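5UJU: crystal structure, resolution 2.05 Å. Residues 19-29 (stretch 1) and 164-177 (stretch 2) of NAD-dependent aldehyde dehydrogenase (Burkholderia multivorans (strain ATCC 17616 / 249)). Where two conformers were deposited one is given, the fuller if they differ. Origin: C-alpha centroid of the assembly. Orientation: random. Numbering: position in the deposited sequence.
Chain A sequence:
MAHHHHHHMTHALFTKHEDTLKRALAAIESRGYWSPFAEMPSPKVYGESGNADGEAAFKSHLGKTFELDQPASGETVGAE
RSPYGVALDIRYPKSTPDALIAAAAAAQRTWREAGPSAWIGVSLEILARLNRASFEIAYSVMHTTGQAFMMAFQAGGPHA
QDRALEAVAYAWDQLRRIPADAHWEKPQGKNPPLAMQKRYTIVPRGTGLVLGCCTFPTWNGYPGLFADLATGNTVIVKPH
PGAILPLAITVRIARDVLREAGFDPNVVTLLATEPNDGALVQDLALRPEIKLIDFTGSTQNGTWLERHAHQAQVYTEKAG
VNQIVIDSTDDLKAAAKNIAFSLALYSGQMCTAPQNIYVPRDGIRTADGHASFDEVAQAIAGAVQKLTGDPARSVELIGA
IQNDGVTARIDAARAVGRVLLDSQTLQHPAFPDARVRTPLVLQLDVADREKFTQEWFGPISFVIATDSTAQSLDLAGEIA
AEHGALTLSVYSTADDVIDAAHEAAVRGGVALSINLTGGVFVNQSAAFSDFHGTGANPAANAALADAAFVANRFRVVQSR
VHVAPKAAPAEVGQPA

Stretch 1 19-29: DTLKRALAAIE
Stretch 2 164-177: ALEAVAYAWDQLRR

Two α-helices, far apart in sequence, cross almost at right angles. Both begin before their stretches. Residues 19-29 are helical throughout, with phi/psi near -65/-40 and the usual i to i+4 hydrogen bonds, weakening at Glu29, and this helix runs on beyond the stretch; stretch 2 is helical (about -62/-42) through its greater part and loosens into a turn by Arg176 and Arg177. The axes approach to 9.1 Å with a crossing angle of -88°, so contact is concentrated around one point, where Leu25 CA lies 5.6 Å from Ala169 CA. The stretches bury 569 Å² between them. No hydrogen bond passes from one to the other; packing holds them together.

Two alanines, Ala24 and Ala169, meet near the crossing, beside the larger Leu25. Both direct CB toward the opposing helix, and Ala24 CB meets Ala169 CB at 3.9 Å. A methyl group suits each place, since it makes contact while staying short. Leu165 (chi1 t, chi2 p) starts sideways but brings its end nearer, placing CD2 4.0 Å from Ala24 CB and 4.2 Å from Thr20 CG2.

Ile28 is the knob of the interface and has the largest area covered by the other stretch, 99 Å². Its CB points toward stretch 2, and its side chain (chi1 p, chi2 t) sits among Glu166, Ala169, Tyr170 and Asp173. Its branches pack together on Tyr170 and Ala169: Ile28 CG2 reaches Tyr170 CE1 at 3.6 Å and Ala169 CB at 4.3 Å, and Ile28 CD1 lies 4.1 Å from Ala169 O and over the Tyr170 ring, 4.0 Å from its centroid and 2° off the normal, a CH-π contact. The CA-to-CB bond of Tyr170 (chi1 m, chi2 96°) points away, yet the end of the side chain comes nearer.

The second CH-π contact lies at Trp172 (chi1 t, chi2 -121°). Leu21 (chi1 t, chi2 p) sets CD2 over the five-membered ring, 3.7 Å from its centroid. Leu25 (chi1 m, chi2 t) brings CD1 to Trp172 CD1 obliquely, at 3.5 Å, while Leu25 CD2 lies 3.5 Å from Ala169 O and 3.6 Å from Asp173 CB. Leucine's forked end lets it touch several neighbours at once.

Charges are paired within stretch 2. Arg176 (chi1 p, then t, t) donates from NE and NH2 to Asp173 OD1, at 3.1 and 3.0 Å, in a salt bridge; its guanidinium lies with Leu25 CD1 over one face. Arg177 NH2 forms another with Asp173 OD2 (3.1 Å), so two arginines counter the charge of buried Asp173.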

ATOM      1  N   ASP A  19     -10.530 -21.899  14.314  1.00 35.80           N
ATOM      2  CA  ASP A  19      -9.836 -21.761  15.593  1.00 38.38           C
ATOM      3  C   ASP A  19      -8.384 -21.342  15.393  1.00 37.96           C
ATOM      4  O   ASP A  19      -7.884 -20.466  16.105  1.00 38.23           O
ATOM      5  CB  ASP A  19      -9.924 -23.063  16.384  1.00 38.00           C
ATOM      6  CG  ASP A  19     -11.282 -23.263  17.027  1.00 50.08           C
ATOM      7  OD1 ASP A  19     -12.101 -22.316  16.990  1.00 51.91           O
ATOM      8  OD2 ASP A  19     -11.531 -24.364  17.565  1.00 53.47           O
ATOM      9  N   THR A  20      -7.690 -21.958  14.428  1.00 37.11           N
ATOM     10  CA  THR A  20      -6.324 -21.533  14.122  1.00 35.61           C
ATOM     11  C   THR A  20      -6.294 -20.082  13.654  1.00 35.76           C
ATOM     12  O   THR A  20      -5.419 -19.306  14.061  1.00 36.54           O
ATOM     13  CB  THR A  20      -5.705 -22.438  13.058  1.00 35.91           C
ATOM     14  OG1 THR A  20      -5.660 -23.785  13.535  1.00 41.21           O
ATOM     15  CG2 THR A  20      -4.286 -21.981  12.737  1.00 35.20           C
ATOM     16  N   LEU A  21      -7.270 -19.694  12.828  1.00 32.02           N
ATOM     17  CA  LEU A  21      -7.343 -18.335  12.300  1.00 31.48           C
ATOM     18  C   LEU A  21      -7.533 -17.319  13.417  1.00 30.48           C
ATOM     19  O   LEU A  21      -6.842 -16.290  13.465  1.00 33.99           O
ATOM     20  CB  LEU A  21      -8.495 -18.238  11.299  1.00 31.34           C
ATOM     21  CG  LEU A  21      -8.716 -16.872  10.659  1.00 31.78           C
ATOM     22  CD1 LEU A  21      -7.469 -16.479   9.867  1.00 27.92           C
ATOM     23  CD2 LEU A  21      -9.923 -16.946   9.749  1.00 32.59           C
ATOM     24  N   LYS A  22      -8.471 -17.594  14.326  1.00 31.16           N
ATOM     25  CA  LYS A  22      -8.728 -16.676  15.433  1.00 39.18           C
ATOM     26  C   LYS A  22      -7.490 -16.507  16.310  1.00 35.39           C
ATOM     27  O   LYS A  22      -7.178 -15.396  16.753  1.00 36.70           O
ATOM     28  CB  LYS A  22      -9.913 -17.180  16.254  1.00 42.21           C
ATOM     29  N   ARG A  23      -6.777 -17.602  16.575  1.00 39.25           N
ATOM     30  CA  ARG A  23      -5.561 -17.525  17.374  1.00 40.60           C
ATOM     31  C   ARG A  23      -4.462 -16.765  16.640  1.00 41.41           C
ATOM     32  O   ARG A  23      -3.668 -16.051  17.264  1.00 33.08           O
ATOM     33  CB  ARG A  23      -5.105 -18.933  17.748  1.00 47.00           C
ATOM     34  CG  ARG A  23      -3.915 -18.983  18.681  1.00 58.09           C
ATOM     35  CD  ARG A  23      -4.216 -18.414  20.064  1.00 64.08           C
ATOM     36  NE  ARG A  23      -3.004 -18.283  20.877  1.00 61.74           N
ATOM     37  CZ  ARG A  23      -2.177 -17.242  20.840  1.00 59.05           C
ATOM     38  NH1 ARG A  23      -2.425 -16.221  20.027  1.00 54.29           N
ATOM     39  NH2 ARG A  23      -1.096 -17.225  21.616  1.00 52.94           N
ATOM     40  N   ALA A  24      -4.391 -16.906  15.311  1.00 32.31           N
ATOM     41  CA  ALA A  24      -3.388 -16.161  14.563  1.00 31.76           C
ATOM     42  C   ALA A  24      -3.690 -14.665  14.570  1.00 35.19           C
ATOM     43  O   ALA A  24      -2.767 -13.844  14.652  1.00 40.31           O
ATOM     44  CB  ALA A  24      -3.279 -16.695  13.138  1.00 29.87           C
ATOM     45  N   LEU A  25      -4.970 -14.290  14.472  1.00 39.62           N
ATOM     46  CA  LEU A  25      -5.357 -12.886  14.607  1.00 35.91           C
ATOM     47  C   LEU A  25      -4.927 -12.324  15.957  1.00 36.93           C
ATOM     48  O   LEU A  25      -4.391 -11.209  16.039  1.00 39.11           O
ATOM     49  CB  LEU A  25      -6.869 -12.718  14.446  1.00 40.97           C
ATOM     50  CG  LEU A  25      -7.501 -12.643  13.062  1.00 45.54           C
ATOM     51  CD1 LEU A  25      -9.024 -12.576  13.211  1.00 49.16           C
ATOM     52  CD2 LEU A  25      -6.974 -11.463  12.272  1.00 39.31           C
ATOM     53  N   ALA A  26      -5.190 -13.068  17.035  1.00 37.77           N
ATOM     54  CA  ALA A  26      -4.755 -12.614  18.353  1.00 40.48           C
ATOM     55  C   ALA A  26      -3.235 -12.519  18.434  1.00 42.73           C
ATOM     56  O   ALA A  26      -2.703 -11.625  19.108  1.00 40.37           O
ATOM     57  CB  ALA A  26      -5.285 -13.548  19.442  1.00 34.23           C
ATOM     58  N   ALA A  27      -2.525 -13.418  17.744  1.00 38.57           N
ATOM     59  CA  ALA A  27      -1.066 -13.432  17.806  1.00 42.07           C
ATOM     60  C   ALA A  27      -0.460 -12.201  17.137  1.00 35.39           C
ATOM     61  O   ALA A  27       0.467 -11.593  17.686  1.00 33.03           O
ATOM     62  CB  ALA A  27      -0.525 -14.711  17.165  1.00 32.04           C
ATOM     63  N   ILE A  28      -0.960 -11.813  15.958  1.00 32.07           N
ATOM     64  CA  ILE A  28      -0.365 -10.675  15.262  1.00 36.19           C
ATOM     65  C   ILE A  28      -0.573  -9.375  16.027  1.00 43.11           C
ATOM     66  O   ILE A  28       0.242  -8.448  15.898  1.00 39.89           O
ATOM     67  CB  ILE A  28      -0.901 -10.535  13.821  1.00 35.80           C
ATOM     68  CG1 ILE A  28      -2.409 -10.257  13.818  1.00 38.90           C
ATOM     69  CG2 ILE A  28      -0.559 -11.762  12.998  1.00 38.04           C
ATOM     70  CD1 ILE A  28      -2.995 -10.064  12.404  1.00 37.53           C
ATOM     71  N   GLU A  29      -1.604  -9.299  16.871  1.00 32.56           N
ATOM     72  CA  GLU A  29      -1.849  -8.088  17.647  1.00 41.01           C
ATOM     73  C   GLU A  29      -1.056  -8.033  18.953  1.00 42.63           C
ATOM     74  O   GLU A  29      -0.569  -6.961  19.332  1.00 46.77           O
ATOM     75  CB  GLU A  29      -3.337  -7.960  17.958  1.00 44.31           C
ATOM     76  CG  GLU A  29      -3.689  -6.658  18.630  1.00 53.47           C
ATOM     77  CD  GLU A  29      -5.173  -6.372  18.579  1.00 64.41           C
ATOM     78  OE1 GLU A  29      -5.952  -7.319  18.331  1.00 66.93           O
ATOM     79  OE2 GLU A  29      -5.558  -5.200  18.778  1.00 68.13           O
ATOM     80  N   ALA A 164       3.625 -17.881   6.150  1.00 26.10           N
ATOM     81  CA  ALA A 164       2.449 -17.947   5.285  1.00 21.16           C
ATOM     82  C   ALA A 164       1.178 -17.693   6.088  1.00 26.79           C
ATOM     83  O   ALA A 164       0.341 -16.872   5.707  1.00 25.39           O
ATOM     84  CB  ALA A 164       2.394 -19.304   4.580  1.00 22.54           C
ATOM     85  N   LEU A 165       1.050 -18.354   7.242  1.00 29.15           N
ATOM     86  CA  LEU A 165      -0.144 -18.194   8.065  1.00 27.05           C
ATOM     87  C   LEU A 165      -0.271 -16.766   8.579  1.00 32.91           C
ATOM     88  O   LEU A 165      -1.376 -16.210   8.648  1.00 24.06           O
ATOM     89  CB  LEU A 165      -0.085 -19.167   9.244  1.00 26.02           C
ATOM     90  CG  LEU A 165      -1.314 -19.093  10.160  1.00 31.92           C
ATOM     91  CD1 LEU A 165      -2.461 -19.813   9.538  1.00 33.74           C
ATOM     92  CD2 LEU A 165      -1.034 -19.650  11.531  1.00 31.73           C
ATOM     93  N   GLU A 166       0.862 -16.155   8.925  1.00 23.71           N
ATOM     94  CA  GLU A 166       0.886 -14.746   9.298  1.00 26.86           C
ATOM     95  C   GLU A 166       0.317 -13.867   8.192  1.00 26.99           C
ATOM     96  O   GLU A 166      -0.488 -12.965   8.451  1.00 31.27           O
ATOM     97  CB  GLU A 166       2.324 -14.344   9.632  1.00 23.83           C
ATOM     98  CG  GLU A 166       2.486 -12.913  10.056  1.00 27.14           C
ATOM     99  CD  GLU A 166       3.944 -12.599  10.366  1.00 30.04           C
ATOM    100  OE1 GLU A 166       4.794 -12.837   9.481  1.00 35.82           O
ATOM    101  OE2 GLU A 166       4.222 -12.126  11.482  1.00 35.11           O
ATOM    102  N   ALA A 167       0.729 -14.114   6.946  1.00 28.79           N
ATOM    103  CA  ALA A 167       0.212 -13.336   5.827  1.00 27.07           C
ATOM    104  C   ALA A 167      -1.300 -13.529   5.665  1.00 29.88           C
ATOM    105  O   ALA A 167      -2.028 -12.567   5.395  1.00 24.84           O
ATOM    106  CB  ALA A 167       0.951 -13.716   4.547  1.00 28.17           C
ATOM    107  N   VAL A 168      -1.783 -14.767   5.824  1.00 25.49           N
ATOM    108  CA  VAL A 168      -3.218 -15.030   5.730  1.00 25.74           C
ATOM    109  C   VAL A 168      -3.961 -14.294   6.837  1.00 28.82           C
ATOM    110  O   VAL A 168      -5.028 -13.708   6.609  1.00 27.83           O
ATOM    111  CB  VAL A 168      -3.488 -16.547   5.782  1.00 27.17           C
ATOM    112  CG1 VAL A 168      -4.981 -16.823   5.886  1.00 25.84           C
ATOM    113  CG2 VAL A 168      -2.907 -17.235   4.557  1.00 28.78           C
ATOM    114  N   ALA A 169      -3.385 -14.277   8.046  1.00 30.89           N
ATOM    115  CA  ALA A 169      -4.033 -13.616   9.176  1.00 30.71           C
ATOM    116  C   ALA A 169      -4.147 -12.109   8.952  1.00 27.75           C
ATOM    117  O   ALA A 169      -5.195 -11.515   9.233  1.00 28.99           O
ATOM    118  CB  ALA A 169      -3.266 -13.914  10.471  1.00 24.31           C
ATOM    119  N   TYR A 170      -3.077 -11.473   8.462  1.00 24.46           N
ATOM    120  CA  TYR A 170      -3.150 -10.047   8.133  1.00 27.26           C
ATOM    121  C   TYR A 170      -4.192  -9.775   7.046  1.00 29.90           C
ATOM    122  O   TYR A 170      -4.936  -8.791   7.126  1.00 26.50           O
ATOM    123  CB  TYR A 170      -1.780  -9.531   7.695  1.00 26.88           C
ATOM    124  CG  TYR A 170      -0.926  -9.084   8.864  1.00 29.20           C
ATOM    125  CD1 TYR A 170       0.019  -9.933   9.427  1.00 25.20           C
ATOM    126  CD2 TYR A 170      -1.114  -7.836   9.439  1.00 30.34           C
ATOM    127  CE1 TYR A 170       0.797  -9.522  10.521  1.00 31.00           C
ATOM    128  CE2 TYR A 170      -0.353  -7.418  10.524  1.00 37.55           C
ATOM    129  CZ  TYR A 170       0.594  -8.267  11.056  1.00 33.63           C
ATOM    130  OH  TYR A 170       1.321  -7.847  12.123  1.00 34.58           O
ATOM    131  N   ALA A 171      -4.238 -10.618   6.009  1.00 25.72           N
ATOM    132  CA  ALA A 171      -5.252 -10.466   4.965  1.00 27.74           C
ATOM    133  C   ALA A 171      -6.651 -10.527   5.562  1.00 25.28           C
ATOM    134  O   ALA A 171      -7.451  -9.606   5.384  1.00 25.80           O
ATOM    135  CB  ALA A 171      -5.078 -11.542   3.892  1.00 22.62           C
ATOM    136  N   TRP A 172      -6.946 -11.595   6.306  1.00 26.10           N
ATOM    137  CA  TRP A 172      -8.256 -11.725   6.942  1.00 25.16           C
ATOM    138  C   TRP A 172      -8.529 -10.546   7.881  1.00 28.81           C
ATOM    139  O   TRP A 172      -9.659 -10.051   7.957  1.00 29.96           O
ATOM    140  CB  TRP A 172      -8.333 -13.061   7.689  1.00 22.91           C
ATOM    141  CG  TRP A 172      -9.577 -13.244   8.523  1.00 25.31           C
ATOM    142  CD1 TRP A 172      -9.650 -13.470   9.869  1.00 33.44           C
ATOM    143  CD2 TRP A 172     -10.931 -13.185   8.053  1.00 30.40           C
ATOM    144  NE1 TRP A 172     -10.970 -13.570  10.264  1.00 32.43           N
ATOM    145  CE2 TRP A 172     -11.772 -13.401   9.167  1.00 32.86           C
ATOM    146  CE3 TRP A 172     -11.512 -12.988   6.793  1.00 29.96           C
ATOM    147  CZ2 TRP A 172     -13.164 -13.421   9.059  1.00 35.48           C
ATOM    148  CZ3 TRP A 172     -12.901 -12.999   6.689  1.00 32.14           C
ATOM    149  CH2 TRP A 172     -13.707 -13.210   7.820  1.00 32.01           C
ATOM    150  N   ASP A 173      -7.495 -10.054   8.574  1.00 30.65           N
ATOM    151  CA  ASP A 173      -7.683  -8.925   9.483  1.00 25.79           C
ATOM    152  C   ASP A 173      -8.265  -7.706   8.760  1.00 27.44           C
ATOM    153  O   ASP A 173      -9.110  -6.996   9.312  1.00 36.21           O
ATOM    154  CB  ASP A 173      -6.346  -8.573  10.134  1.00 30.67           C
ATOM    155  CG  ASP A 173      -6.501  -7.718  11.384  1.00 37.07           C
ATOM    156  OD1 ASP A 173      -7.551  -7.788  12.056  1.00 43.56           O
ATOM    157  OD2 ASP A 173      -5.551  -6.982  11.698  1.00 43.94           O
ATOM    158  N   GLN A 174      -7.822  -7.448   7.525  1.00 23.43           N
ATOM    159  CA  GLN A 174      -8.395  -6.379   6.708  1.00 22.03           C
ATOM    160  C   GLN A 174      -9.757  -6.765   6.128  1.00 30.91           C
ATOM    161  O   GLN A 174     -10.678  -5.943   6.090  1.00 30.19           O
ATOM    162  CB  GLN A 174      -7.455  -6.020   5.553  1.00 25.36           C
ATOM    163  CG  GLN A 174      -6.119  -5.467   5.946  1.00 36.29           C
ATOM    164  CD  GLN A 174      -6.289  -4.242   6.812  1.00 40.53           C
ATOM    165  OE1 GLN A 174      -7.248  -3.482   6.646  1.00 48.91           O
ATOM    166  NE2 GLN A 174      -5.359  -4.021   7.715  1.00 34.24           N
ATOM    167  N   LEU A 175      -9.877  -7.983   5.605  1.00 27.90           N
ATOM    168  CA  LEU A 175     -11.116  -8.375   4.927  1.00 28.59           C
ATOM    169  C   LEU A 175     -12.302  -8.377   5.888  1.00 30.57           C
ATOM    170  O   LEU A 175     -13.413  -7.983   5.517  1.00 26.03           O
ATOM    171  CB  LEU A 175     -10.946  -9.745   4.267  1.00 26.73           C
ATOM    172  CG  LEU A 175      -9.926  -9.842   3.126  1.00 28.77           C
ATOM    173  CD1 LEU A 175      -9.640 -11.295   2.734  1.00 27.25           C
ATOM    174  CD2 LEU A 175     -10.380  -9.036   1.917  1.00 25.98           C
ATOM    175  N   ARG A 176     -12.092  -8.824   7.127  1.00 29.34           N
ATOM    176  CA  ARG A 176     -13.203  -8.935   8.061  1.00 31.37           C
ATOM    177  C   ARG A 176     -13.761  -7.586   8.490  1.00 39.02           C
ATOM    178  O   ARG A 176     -14.847  -7.555   9.073  1.00 34.95           O
ATOM    179  CB  ARG A 176     -12.782  -9.726   9.293  1.00 28.92           C
ATOM    180  CG  ARG A 176     -11.836  -8.972  10.190  1.00 37.49           C
ATOM    181  CD  ARG A 176     -11.253  -9.896  11.224  1.00 41.14           C
ATOM    182  NE  ARG A 176     -10.331  -9.194  12.107  1.00 42.33           N
ATOM    183  CZ  ARG A 176     -10.546  -8.990  13.401  1.00 48.59           C
ATOM    184  NH1 ARG A 176     -11.653  -9.450  13.971  1.00 45.84           N
ATOM    185  NH2 ARG A 176      -9.637  -8.350  14.130  1.00 50.71           N
ATOM    186  N   ARG A 177     -13.067  -6.478   8.220  1.00 33.84           N
ATOM    187  CA  ARG A 177     -13.517  -5.147   8.611  0.57 34.71           C
ATOM    188  C   ARG A 177     -14.491  -4.533   7.616  1.00 31.34           C
ATOM    189  O   ARG A 177     -14.965  -3.416   7.843  1.00 31.50           O
ATOM    190  CB  ARG A 177     -12.322  -4.200   8.770  0.57 35.29           C
ATOM    191  CG  ARG A 177     -11.198  -4.723   9.638  0.57 38.82           C
ATOM    192  CD  ARG A 177     -10.089  -3.689   9.771  0.57 40.62           C
ATOM    193  NE  ARG A 177      -8.793  -4.299  10.055  0.57 40.39           N
ATOM    194  CZ  ARG A 177      -7.693  -3.609  10.344  0.57 38.80           C
ATOM    195  NH1 ARG A 177      -7.735  -2.283  10.395  0.57 38.49           N
ATOM    196  NH2 ARG A 177      -6.554  -4.241  10.580  0.57 34.55           N
TER